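Local coordinates for protein tyrosinase (PDB 5ZRE) that probably catalyses, as a copper-dependent monooxygenase, the oxidation of monophenols to o-diphenols and on to o-quinones at a paired copper centre, at residues S275-I280 / F318-V323. Residues are numbered along the deposited sequence; the frame is centred on the assembly and turned at random.
Sequences SPHNDI and FHHCNV. With O (oxygen atom), chain F.
His277, His319 and His320 make a buried, histidine-rich contact between two nearly antiparallel helices (166°) of the tyrosinase central domain, beside its copper centre. The axes of the short segments approach to 11.0 Å, so side chains span the gap, and the backbone contributes the carbonyl His277 O. His319 reaches across with CG anti to its backbone N (chi1 161°), bringing NE2 3.3 Å from both His277 O and His277 ND1. Either a proton on NE2 is shared weakly between these two acceptors, or His277 ND1 donates weakly to an unprotonated NE2. These two imidazoles meet rim to rim with planes only 8° apart. Ile280 CG2 sits over the centre of one His319 face, 3.8 Å from the ring centroid, in a CH-pi contact, while Glu119 is hydrogen-bonded to the other ring nitrogen, ND1. Val323 CG2 packs against His277 CB at 3.9 Å. Closer to the metals, His277 CE1 approaches His320 NE2 at 3.2 Å, and both rings turn edges toward the bound oxygen atom. The His320 side chain lies about 2 Å from a bound copper ion; His277 and His281 also belong to the copper sites. If His319 ND1 donates to Glu119, NE2 could accept from His277 ND1, consistent with a second-shell role for His319.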
loop_
_atom_site.group_PDB
_atom_site.type_symbol
_atom_site.label_atom_id
_atom_site.label_comp_id
_atom_site.label_asym_id
_atom_site.label_seq_id
_atom_site.Cartn_x
_atom_site.Cartn_y
_atom_site.Cartn_z
ATOM N N SER A 275 -3.426 -6.112 2.647
ATOM C CA SER A 275 -2.901 -5.674 3.965
ATOM C C SER A 275 -1.477 -5.083 3.873
ATOM O O SER A 275 -1.258 -3.947 4.287
ATOM C CB SER A 275 -2.977 -6.796 4.983
ATOM O OG SER A 275 -2.115 -6.544 6.079
ATOM N N PRO A 276 -0.493 -5.831 3.380
ATOM C CA PRO A 276 0.807 -5.223 3.179
ATOM C C PRO A 276 0.759 -4.058 2.172
ATOM O O PRO A 276 1.553 -3.116 2.273
ATOM C CB PRO A 276 1.721 -6.314 2.596
ATOM C CG PRO A 276 0.756 -7.372 2.074
ATOM C CD PRO A 276 -0.503 -7.218 2.898
ATOM N N HIS A 277 -0.152 -4.118 1.211
ATOM C CA HIS A 277 -0.305 -3.012 0.238
ATOM C C HIS A 277 -0.653 -1.694 0.947
ATOM O O HIS A 277 -0.037 -0.676 0.697
ATOM C CB HIS A 277 -1.341 -3.382 -0.839
ATOM C CG HIS A 277 -2.283 -2.276 -1.120
ATOM N ND1 HIS A 277 -2.046 -1.358 -2.087
ATOM C CD2 HIS A 277 -3.423 -1.910 -0.498
ATOM C CE1 HIS A 277 -3.020 -0.475 -2.054
ATOM N NE2 HIS A 277 -3.869 -0.789 -1.087
ATOM N N ASN A 278 -1.643 -1.741 1.828
ATOM C CA ASN A 278 -1.951 -0.652 2.771
ATOM C C ASN A 278 -0.710 -0.194 3.555
ATOM O O ASN A 278 -0.516 0.980 3.720
ATOM C CB ASN A 278 -2.996 -1.059 3.809
ATOM C CG ASN A 278 -4.372 -1.274 3.226
ATOM O OD1 ASN A 278 -4.575 -0.986 2.035
ATOM N ND2 ASN A 278 -5.302 -1.748 4.069
ATOM N N ASP A 279 0.107 -1.090 4.067
ATOM C CA ASP A 279 1.266 -0.658 4.890
ATOM C C ASP A 279 2.273 0.202 4.130
ATOM O O ASP A 279 2.834 1.123 4.694
ATOM C CB ASP A 279 1.981 -1.857 5.513
ATOM C CG ASP A 279 1.038 -2.716 6.391
ATOM O OD1 ASP A 279 0.019 -2.195 6.855
ATOM O OD2 ASP A 279 1.298 -3.918 6.623
ATOM N N ILE A 280 2.518 -0.115 2.862
ATOM C CA ILE A 280 3.416 0.663 2.049
ATOM C C ILE A 280 2.818 2.050 1.837
ATOM O O ILE A 280 3.533 3.012 1.932
ATOM C CB ILE A 280 3.661 -0.008 0.685
ATOM C CG1 ILE A 280 4.524 -1.270 0.804
ATOM C CG2 ILE A 280 4.221 1.017 -0.292
ATOM C CD1 ILE A 280 5.820 -1.081 1.561
ATOM N N PHE A 318 4.150 2.507 -9.350
ATOM C CA PHE A 318 5.254 1.586 -9.195
ATOM C C PHE A 318 4.931 0.538 -8.119
ATOM O O PHE A 318 5.234 -0.664 -8.276
ATOM C CB PHE A 318 6.521 2.378 -8.926
ATOM C CG PHE A 318 6.963 3.126 -10.154
ATOM C CD1 PHE A 318 6.485 4.386 -10.417
ATOM C CD2 PHE A 318 7.858 2.562 -11.046
ATOM C CE1 PHE A 318 6.886 5.069 -11.556
ATOM C CE2 PHE A 318 8.280 3.258 -12.163
ATOM C CZ PHE A 318 7.793 4.510 -12.413
ATOM N N HIS A 319 4.253 0.986 -7.079
ATOM C CA HIS A 319 3.866 0.117 -6.002
ATOM C C HIS A 319 2.763 -0.800 -6.509
ATOM O O HIS A 319 2.841 -2.025 -6.346
ATOM C CB HIS A 319 3.456 0.942 -4.782
ATOM C CG HIS A 319 2.643 0.196 -3.797
ATOM N ND1 HIS A 319 3.035 -1.013 -3.289
ATOM C CD2 HIS A 319 1.466 0.485 -3.219
ATOM C CE1 HIS A 319 2.127 -1.452 -2.443
ATOM N NE2 HIS A 319 1.159 -0.543 -2.381
ATOM N N HIS A 320 1.752 -0.217 -7.138
ATOM C CA HIS A 320 0.641 -1.063 -7.602
ATOM C C HIS A 320 1.092 -2.014 -8.696
ATOM O O HIS A 320 0.566 -3.101 -8.786
ATOM C CB HIS A 320 -0.586 -0.271 -8.062
ATOM C CG HIS A 320 -1.517 -0.093 -6.912
ATOM N ND1 HIS A 320 -1.527 1.087 -6.156
ATOM C CD2 HIS A 320 -2.345 -0.978 -6.300
ATOM C CE1 HIS A 320 -2.366 0.937 -5.166
ATOM N NE2 HIS A 320 -2.894 -0.332 -5.240
ATOM N N CYS A 321 2.048 -1.632 -9.497
ATOM C CA CYS A 321 2.560 -2.557 -10.428
ATOM C C CYS A 321 3.156 -3.796 -9.750
ATOM O O CYS A 321 3.067 -4.874 -10.337
ATOM C CB CYS A 321 3.656 -1.949 -11.263
ATOM S SG CYS A 321 4.068 -3.055 -12.622
ATOM N N ASN A 322 3.722 -3.649 -8.540
ATOM C CA ASN A 322 4.296 -4.763 -7.767
ATOM C C ASN A 322 3.225 -5.557 -7.018
ATOM O O ASN A 322 3.429 -6.746 -6.751
ATOM C CB ASN A 322 5.328 -4.308 -6.733
ATOM C CG ASN A 322 6.079 -5.463 -6.096
ATOM O OD1 ASN A 322 6.697 -6.260 -6.805
ATOM N ND2 ASN A 322 6.044 -5.564 -4.767
ATOM N N VAL A 323 2.142 -4.897 -6.595
ATOM C CA VAL A 323 0.974 -5.586 -5.990
ATOM C C VAL A 323 0.346 -6.523 -7.043
ATOM O O VAL A 323 0.007 -7.649 -6.759
ATOM C CB VAL A 323 -0.051 -4.571 -5.434
ATOM C CG1 VAL A 323 -1.379 -5.199 -5.061
ATOM C CG2 VAL A 323 0.497 -3.816 -4.238
HETATM O O O F . -5.451 1.948 -2.950
#